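Local coordinates for protein probable CoA-transferase alpha subunit (Rhodococcus jostii, PDB 6COJ) that probably acts, together with a different partner protein, on coenzyme A thioesters, one of which it holds bound in this structure, at residues P70-L75 with P99-A104; V182-G187 with G191-T196; E225-K228 with N234-L237. The protein carries 1 engineered substitution. All blocks are in the same frame, centred on the assembly; numbering follows the deposited sequence.

Interaction 1: P70-L75 with P99-A104; sequences PDLGLL and PWFAKA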
loop_
_atom_site.group_PDB
_atom_site.type_symbol
_atom_site.label_atom_id
_atom_site.label_comp_id
_atom_site.label_asym_id
_atom_site.label_seq_id
_atom_site.Cartn_x
_atom_site.Cartn_y
_atom_site.Cartn_z
ATOM N N PRO A 70 24.576 -7.258 4.209
ATOM C CA PRO A 70 25.646 -7.484 5.196
ATOM C C PRO A 70 25.153 -7.518 6.632
ATOM O O PRO A 70 25.915 -7.939 7.517
ATOM C CB PRO A 70 26.598 -6.308 4.958
ATOM C CG PRO A 70 25.691 -5.207 4.413
ATOM C CD PRO A 70 24.680 -5.940 3.556
ATOM N N ASP A 71 23.926 -7.060 6.894
ATOM C CA ASP A 71 23.309 -7.274 8.198
ATOM C C ASP A 71 23.227 -8.761 8.514
ATOM O O ASP A 71 23.675 -9.216 9.579
ATOM C CB ASP A 71 21.908 -6.637 8.233
ATOM C CG ASP A 71 20.966 -7.144 7.130
ATOM O OD1 ASP A 71 21.406 -7.386 5.985
ATOM O OD2 ASP A 71 19.759 -7.298 7.431
ATOM N N LEU A 72 22.670 -9.535 7.586
ATOM C CA LEU A 72 22.558 -10.974 7.781
ATOM C C LEU A 72 23.929 -11.634 7.780
ATOM O O LEU A 72 24.174 -12.559 8.560
ATOM C CB LEU A 72 21.654 -11.563 6.694
ATOM C CG LEU A 72 21.302 -13.043 6.824
ATOM C CD1 LEU A 72 20.670 -13.335 8.179
ATOM C CD2 LEU A 72 20.373 -13.464 5.691
ATOM N N GLY A 73 24.842 -11.163 6.925
ATOM C CA GLY A 73 26.195 -11.699 6.936
ATOM C C GLY A 73 26.874 -11.539 8.281
ATOM O O GLY A 73 27.447 -12.491 8.822
ATOM N N LEU A 74 26.815 -10.333 8.852
ATOM C CA LEU A 74 27.452 -10.125 10.149
ATOM C C LEU A 74 26.819 -11.004 11.223
ATOM O O LEU A 74 27.523 -11.602 12.042
ATOM C CB LEU A 74 27.395 -8.649 10.543
ATOM C CG LEU A 74 28.399 -7.723 9.854
ATOM C CD1 LEU A 74 28.100 -6.274 10.221
ATOM C CD2 LEU A 74 29.851 -8.085 10.206
ATOM N N LEU A 75 25.487 -11.117 11.227
ATOM C CA LEU A 75 24.849 -11.987 12.209
ATOM C C LEU A 75 25.290 -13.439 12.032
ATOM O O LEU A 75 25.519 -14.155 13.016
ATOM C CB LEU A 75 23.327 -11.850 12.111
ATOM C CG LEU A 75 22.804 -10.485 12.564
ATOM C CD1 LEU A 75 21.319 -10.365 12.235
ATOM C CD2 LEU A 75 23.041 -10.254 14.050
ATOM N N PRO A 99 29.540 -13.321 1.746
ATOM C CA PRO A 99 30.324 -14.538 2.004
ATOM C C PRO A 99 30.022 -15.181 3.341
ATOM O O PRO A 99 30.248 -16.387 3.490
ATOM C CB PRO A 99 31.774 -14.039 1.938
ATOM C CG PRO A 99 31.675 -12.589 2.373
ATOM C CD PRO A 99 30.357 -12.097 1.798
ATOM N N TRP A 100 29.533 -14.423 4.324
ATOM C CA TRP A 100 29.196 -15.040 5.601
ATOM C C TRP A 100 27.856 -15.758 5.542
ATOM O O TRP A 100 27.703 -16.849 6.105
ATOM C CB TRP A 100 29.218 -14.007 6.725
ATOM C CG TRP A 100 30.588 -13.761 7.267
ATOM C CD1 TRP A 100 31.321 -12.613 7.171
ATOM C CD2 TRP A 100 31.406 -14.700 7.973
ATOM N NE1 TRP A 100 32.543 -12.776 7.783
ATOM C CE2 TRP A 100 32.617 -14.048 8.287
ATOM C CE3 TRP A 100 31.223 -16.024 8.388
ATOM C CZ2 TRP A 100 33.645 -14.678 8.989
ATOM C CZ3 TRP A 100 32.243 -16.650 9.077
ATOM C CH2 TRP A 100 33.437 -15.978 9.376
ATOM N N PHE A 101 26.873 -15.167 4.866
ATOM C CA PHE A 101 25.653 -15.909 4.581
ATOM C C PHE A 101 25.964 -17.173 3.781
ATOM O O PHE A 101 25.448 -18.256 4.086
ATOM C CB PHE A 101 24.678 -14.998 3.840
ATOM C CG PHE A 101 23.439 -15.695 3.365
ATOM C CD1 PHE A 101 22.484 -16.139 4.269
ATOM C CD2 PHE A 101 23.231 -15.908 2.015
ATOM C CE1 PHE A 101 21.335 -16.777 3.829
ATOM C CE2 PHE A 101 22.079 -16.546 1.566
ATOM C CZ PHE A 101 21.134 -16.980 2.478
ATOM N N ALA A 102 26.825 -17.064 2.765
ATOM C CA ALA A 102 27.178 -18.243 1.975
ATOM C C ALA A 102 27.811 -19.325 2.842
ATOM O O ALA A 102 27.497 -20.510 2.693
ATOM C CB ALA A 102 28.123 -17.854 0.834
ATOM N N LYS A 103 28.703 -18.935 3.755
ATOM C CA LYS A 103 29.347 -19.923 4.615
ATOM C C LYS A 103 28.336 -20.612 5.522
ATOM O O LYS A 103 28.390 -21.836 5.700
ATOM C CB LYS A 103 30.472 -19.271 5.418
ATOM C CG LYS A 103 31.730 -19.042 4.592
ATOM C CD LYS A 103 32.623 -17.955 5.176
ATOM C CE LYS A 103 33.768 -18.535 5.985
ATOM N NZ LYS A 103 33.286 -19.288 7.172
ATOM N N ALA A 104 27.404 -19.854 6.101
ATOM C CA ALA A 104 26.386 -20.468 6.948
ATOM C C ALA A 104 25.507 -21.422 6.148
ATOM O O ALA A 104 25.118 -22.487 6.646
ATOM C CB ALA A 104 25.543 -19.388 7.625
#
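Gly73 and Trp100 mark the tight centre of this helix-helix crossing: their CA atoms are 4.7 Å apart, and Gly73 O comes within 3.1 Å of Trp100 CB. The axes of the two short helical segments approach to 7.6 Å at a signed crossing angle of 52°, and the bare Gly73 backbone faces Trp100 CB and Phe101 N here. Gly73 CA lies 4.1 Å from Phe101 N, backbone against backbone. Beside this point Leu72 sends CD2 obliquely to the Phe101 ring, 3.7 Å from CD1; its CG lies anti to the backbone N (chi1 -174°), which swings the methyl across to the second helix. On the other flank the contact opens out. Trp100, only partly exposed, touches mainly through CB, and its indole leads away from helix 70-75. The 177 Å² buried is accordingly modest. Around the pair, Trp281 meets Trp100 edge-to-face and Tyr86 of strand 81-86 does the same to Phe101. Helix 70-77 links parallel strands 62-65 and 81-86, helix 99-106 leads on to strand 111-114, and helix 48-56 and strand 35-38 pack on the far side of helix 70-77.

Interaction 2: V182-G187 with G191-T196; sequences VHLNLG and GNAAYT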
loop_
_atom_site.group_PDB
_atom_site.type_symbol
_atom_site.label_atom_id
_atom_site.label_comp_id
_atom_site.label_asym_id
_atom_site.label_seq_id
_atom_site.Cartn_x
_atom_site.Cartn_y
_atom_site.Cartn_z
ATOM N N VAL A 182 15.253 -0.786 12.377
ATOM C CA VAL A 182 15.276 -0.008 11.143
ATOM C C VAL A 182 16.128 1.234 11.370
ATOM O O VAL A 182 16.290 1.699 12.499
ATOM C CB VAL A 182 13.857 0.386 10.650
ATOM C CG1 VAL A 182 12.988 -0.863 10.408
ATOM C CG2 VAL A 182 13.175 1.327 11.644
ATOM N N HIS A 183 16.669 1.776 10.275
ATOM C CA HIS A 183 17.475 2.994 10.304
ATOM C C HIS A 183 16.896 4.003 9.326
ATOM O O HIS A 183 16.666 3.675 8.156
ATOM C CB HIS A 183 18.924 2.713 9.896
ATOM C CG HIS A 183 19.814 3.905 10.025
ATOM N ND1 HIS A 183 20.338 4.302 11.237
ATOM C CD2 HIS A 183 20.261 4.796 9.108
ATOM C CE1 HIS A 183 21.085 5.380 11.058
ATOM N NE2 HIS A 183 21.060 5.698 9.774
ATOM N N LEU A 184 16.691 5.229 9.794
ATOM C CA LEU A 184 16.121 6.291 8.978
ATOM C C LEU A 184 16.979 7.550 9.071
ATOM O O LEU A 184 17.920 7.644 9.864
ATOM C CB LEU A 184 14.655 6.566 9.355
ATOM C CG LEU A 184 13.718 5.481 8.818
ATOM C CD1 LEU A 184 12.353 5.554 9.481
ATOM C CD2 LEU A 184 13.566 5.599 7.294
ATOM N N ASN A 185 16.655 8.536 8.239
ATOM C CA ASN A 185 17.539 9.687 8.140
ATOM C C ASN A 185 17.312 10.725 9.228
ATOM O O ASN A 185 18.251 11.426 9.612
ATOM C CB ASN A 185 17.451 10.321 6.750
ATOM C CG ASN A 185 17.867 9.352 5.662
ATOM O OD1 ASN A 185 19.053 9.283 5.281
ATOM N ND2 ASN A 185 16.917 8.590 5.167
ATOM N N LEU A 186 16.086 10.867 9.711
ATOM C CA LEU A 186 15.758 11.951 10.618
ATOM C C LEU A 186 14.587 11.501 11.468
ATOM O O LEU A 186 13.693 10.807 10.976
ATOM C CB LEU A 186 15.340 13.185 9.808
ATOM C CG LEU A 186 15.429 14.545 10.480
ATOM C CD1 LEU A 186 16.865 14.836 10.905
ATOM C CD2 LEU A 186 14.954 15.580 9.491
ATOM N N GLY A 187 14.575 11.905 12.728
ATOM C CA GLY A 187 13.454 11.559 13.582
ATOM C C GLY A 187 13.456 12.408 14.831
ATOM O O GLY A 187 14.441 13.079 15.143
ATOM N N GLY A 191 9.622 9.071 18.068
ATOM C CA GLY A 191 9.509 8.054 17.050
ATOM C C GLY A 191 8.935 8.510 15.721
ATOM O O GLY A 191 8.893 7.702 14.788
ATOM N N ASN A 192 8.455 9.749 15.600
ATOM C CA ASN A 192 8.177 10.253 14.265
ATOM C C ASN A 192 9.478 10.265 13.480
ATOM O O ASN A 192 10.515 10.685 14.001
ATOM C CB ASN A 192 7.577 11.650 14.350
ATOM C CG ASN A 192 6.256 11.668 15.071
ATOM O OD1 ASN A 192 5.308 10.953 14.705
ATOM N ND2 ASN A 192 6.184 12.469 16.134
ATOM N N ALA A 193 9.445 9.753 12.250
ATOM C CA ALA A 193 10.706 9.586 11.534
ATOM C C ALA A 193 10.490 9.594 10.028
ATOM O O ALA A 193 9.413 9.231 9.527
ATOM C CB ALA A 193 11.466 8.325 11.961
ATOM N N ALA A 194 11.541 9.994 9.312
ATOM C CA ALA A 194 11.469 10.199 7.878
ATOM C C ALA A 194 12.673 9.587 7.182
ATOM O O ALA A 194 13.774 9.492 7.746
ATOM C CB ALA A 194 11.407 11.683 7.518
ATOM N N TYR A 195 12.460 9.190 5.934
ATOM C CA TYR A 195 13.548 8.914 5.015
ATOM C C TYR A 195 13.752 10.105 4.087
ATOM O O TYR A 195 12.829 10.878 3.805
ATOM C CB TYR A 195 13.279 7.651 4.188
ATOM C CG TYR A 195 12.248 7.808 3.084
ATOM C CD1 TYR A 195 10.889 7.764 3.367
ATOM C CD2 TYR A 195 12.639 7.987 1.755
ATOM C CE1 TYR A 195 9.931 7.895 2.349
ATOM C CE2 TYR A 195 11.701 8.127 0.742
ATOM C CZ TYR A 195 10.347 8.081 1.041
ATOM O OH TYR A 195 9.423 8.196 0.023
ATOM N N THR A 196 14.984 10.250 3.632
ATOM C CA THR A 196 15.356 11.168 2.574
ATOM C C THR A 196 16.025 10.335 1.495
ATOM O O THR A 196 16.730 9.365 1.788
ATOM C CB THR A 196 16.321 12.249 3.082
ATOM O OG1 THR A 196 17.512 11.625 3.576
ATOM C CG2 THR A 196 15.688 13.051 4.204
#
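The flat carboxamide of Asn185 carries Thr196 on one face: Thr196 OG1 stands over it, 3.1 Å from Asn185 CG, and the backbone N of Thr196 lies above the same face, displaced from the carbon. Here a short antiparallel hairpin, strands 186-187 and 193-194, contains a classic beta bulge, since Asn185 and Leu186 both face Ala194. The evidence is one shared acceptor: Ala194 O receives Asn185 N at 3.1 Å, in the carbonyl plane but bent (135° at the hydrogen), and more weakly Leu186 N at 3.3 Å. The return bond, Ala194 N to Leu186 O at 2.8 Å, is straighter, 162°. The other flat group, the Tyr195 ring, points away to Gln233 of the second subunit, which its OH bonds; across the hairpin Tyr195 offers CB, 3.7 Å from Leu184 CD2. The second Leu184 branch, CD1, reaches Ala193 CB at 3.8 Å, with CG set anti to the carbonyl carbon (chi1 -76°) and both methyls reaching the 191-196 segment. Replacing Asn185 by an alanine would probably leave the Thr196 hydroxyl without the flat group it rests on, free to turn. Toward the turn the backbones close up at Gly187 and Ala193, and there Gly187 CA comes within 3.1 Å of Asn192 O.

Interaction 3: E225-K228 with N234-L237; sequences ELVK and NLIL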
loop_
_atom_site.group_PDB
_atom_site.type_symbol
_atom_site.label_atom_id
_atom_site.label_comp_id
_atom_site.label_asym_id
_atom_site.label_seq_id
_atom_site.Cartn_x
_atom_site.Cartn_y
_atom_site.Cartn_z
ATOM N N GLU A 225 11.035 20.726 13.643
ATOM C CA GLU A 225 12.119 20.713 12.672
ATOM C C GLU A 225 11.950 19.564 11.684
ATOM O O GLU A 225 12.139 19.742 10.475
ATOM C CB GLU A 225 13.463 20.621 13.394
ATOM C CG GLU A 225 14.620 20.655 12.436
ATOM C CD GLU A 225 15.969 20.770 13.114
ATOM O OE1 GLU A 225 16.036 20.850 14.361
ATOM O OE2 GLU A 225 16.967 20.775 12.376
ATOM N N LEU A 226 11.583 18.382 12.180
ATOM C CA LEU A 226 11.376 17.228 11.306
ATOM C C LEU A 226 10.357 17.526 10.211
ATOM O O LEU A 226 10.617 17.290 9.024
ATOM C CB LEU A 226 10.929 16.027 12.142
ATOM C CG LEU A 226 10.423 14.793 11.392
ATOM C CD1 LEU A 226 11.570 14.135 10.649
ATOM C CD2 LEU A 226 9.784 13.807 12.368
ATOM N N VAL A 227 9.179 18.032 10.592
ATOM C CA VAL A 227 8.091 18.172 9.631
ATOM C C VAL A 227 8.326 19.343 8.691
ATOM O O VAL A 227 7.715 19.399 7.619
ATOM C CB VAL A 227 6.708 18.231 10.314
ATOM C CG1 VAL A 227 6.494 16.992 11.180
ATOM C CG2 VAL A 227 6.556 19.503 11.136
ATOM N N LYS A 228 9.197 20.286 9.057
ATOM C CA LYS A 228 9.538 21.365 8.141
ATOM C C LYS A 228 10.696 21.018 7.212
ATOM O O LYS A 228 10.961 21.772 6.269
ATOM C CB LYS A 228 9.826 22.667 8.909
ATOM C CG LYS A 228 8.593 23.270 9.552
ATOM C CD LYS A 228 7.741 23.964 8.498
ATOM C CE LYS A 228 6.576 24.714 9.121
ATOM N NZ LYS A 228 6.265 24.196 10.486
ATOM N N ASN A 234 7.182 11.672 3.263
ATOM C CA ASN A 234 8.397 11.050 3.758
ATOM C C ASN A 234 8.307 10.691 5.233
ATOM O O ASN A 234 9.209 10.019 5.746
ATOM C CB ASN A 234 9.575 12.010 3.537
ATOM C CG ASN A 234 9.890 12.242 2.066
ATOM O OD1 ASN A 234 9.138 12.911 1.357
ATOM N ND2 ASN A 234 11.028 11.719 1.609
ATOM N N LEU A 235 7.244 11.120 5.919
ATOM C CA LEU A 235 7.062 10.838 7.344
ATOM C C LEU A 235 6.458 9.445 7.482
ATOM O O LEU A 235 5.249 9.273 7.665
ATOM C CB LEU A 235 6.182 11.900 7.998
ATOM C CG LEU A 235 6.674 13.349 7.915
ATOM C CD1 LEU A 235 5.602 14.330 8.355
ATOM C CD2 LEU A 235 7.930 13.513 8.765
ATOM N N ILE A 236 7.320 8.434 7.364
ATOM C CA ILE A 236 6.825 7.062 7.269
ATOM C C ILE A 236 6.581 6.391 8.618
ATOM O O ILE A 236 5.849 5.396 8.668
ATOM C CB ILE A 236 7.640 6.160 6.324
ATOM C CG1 ILE A 236 9.062 5.940 6.853
ATOM C CG2 ILE A 236 7.628 6.726 4.882
ATOM C CD1 ILE A 236 9.819 4.851 6.081
ATOM N N LEU A 237 7.170 6.884 9.704
ATOM C CA LEU A 237 6.862 6.360 11.029
ATOM C C LEU A 237 6.165 7.430 11.854
ATOM O O LEU A 237 6.604 8.588 11.884
ATOM C CB LEU A 237 8.122 5.909 11.767
ATOM C CG LEU A 237 9.036 4.888 11.074
ATOM C CD1 LEU A 237 10.124 4.394 12.026
ATOM C CD2 LEU A 237 8.272 3.705 10.530
#
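Leu226 makes the first touch on Leu235 as helix 223-229 is followed through 225-228. Its CG is anti to the backbone N (chi1 169°), which brings the branch point in over one methyl of the partner: Leu235 CD2 lies 3.8 Å from Leu226 CG and 4.1 Å from Leu226 CD1, with CD2 of Leu226 equally far. The two leucine side chains run alongside each other in opposing directions, one methyl seated at the fork of the other. Val227, next along, meets the remaining branch: its CG1 is 4.0 Å from Leu235 CD1, and the side chains cross at about a right angle. Leu235 therefore serves both helix residues, one methyl to each, while the backbones stay apart, 7.8 Å between Val227 CA and Leu235 CA. The buried area is small, 109 Å², and the contacts between the two segments are all between apolar side chains. Another protein of the assembly packs its backbone on Val227 and Leu235, and Ala194 adjoins both leucines. Leu235 is also the centre of an inverse gamma turn (phi/psi -83°/80°). Together these features describe a helix packed on a small antiparallel sheet whose weakly bonded strand 235-237, outermost within this chain, carries a classic beta bulge, Ile236 and Leu237 both facing Ala193.

From the N terminus, interaction 1 comes first, closing a loop of 23 residues that contains strand 81-86 and so joining two successive helices of the Rossmann-like parallel sheet. Interaction 2 follows with a three-residue turn, where the chain leaves strand 177-184 of that sheet and doubles back; interaction 3 then closes a five-residue connection that starts in the last turn of helix 223-229. The three run in series, neither nesting nor crossing. Interactions 2 and 3 touch because strands 193-194 and 235-237 are neighbours in one small antiparallel sheet, joined by a probable backbone hydrogen bond, with a second from the Asn234 side chain to Tyr195 O. Interaction 1 lies on the opposite side of the chain's centre from the other two.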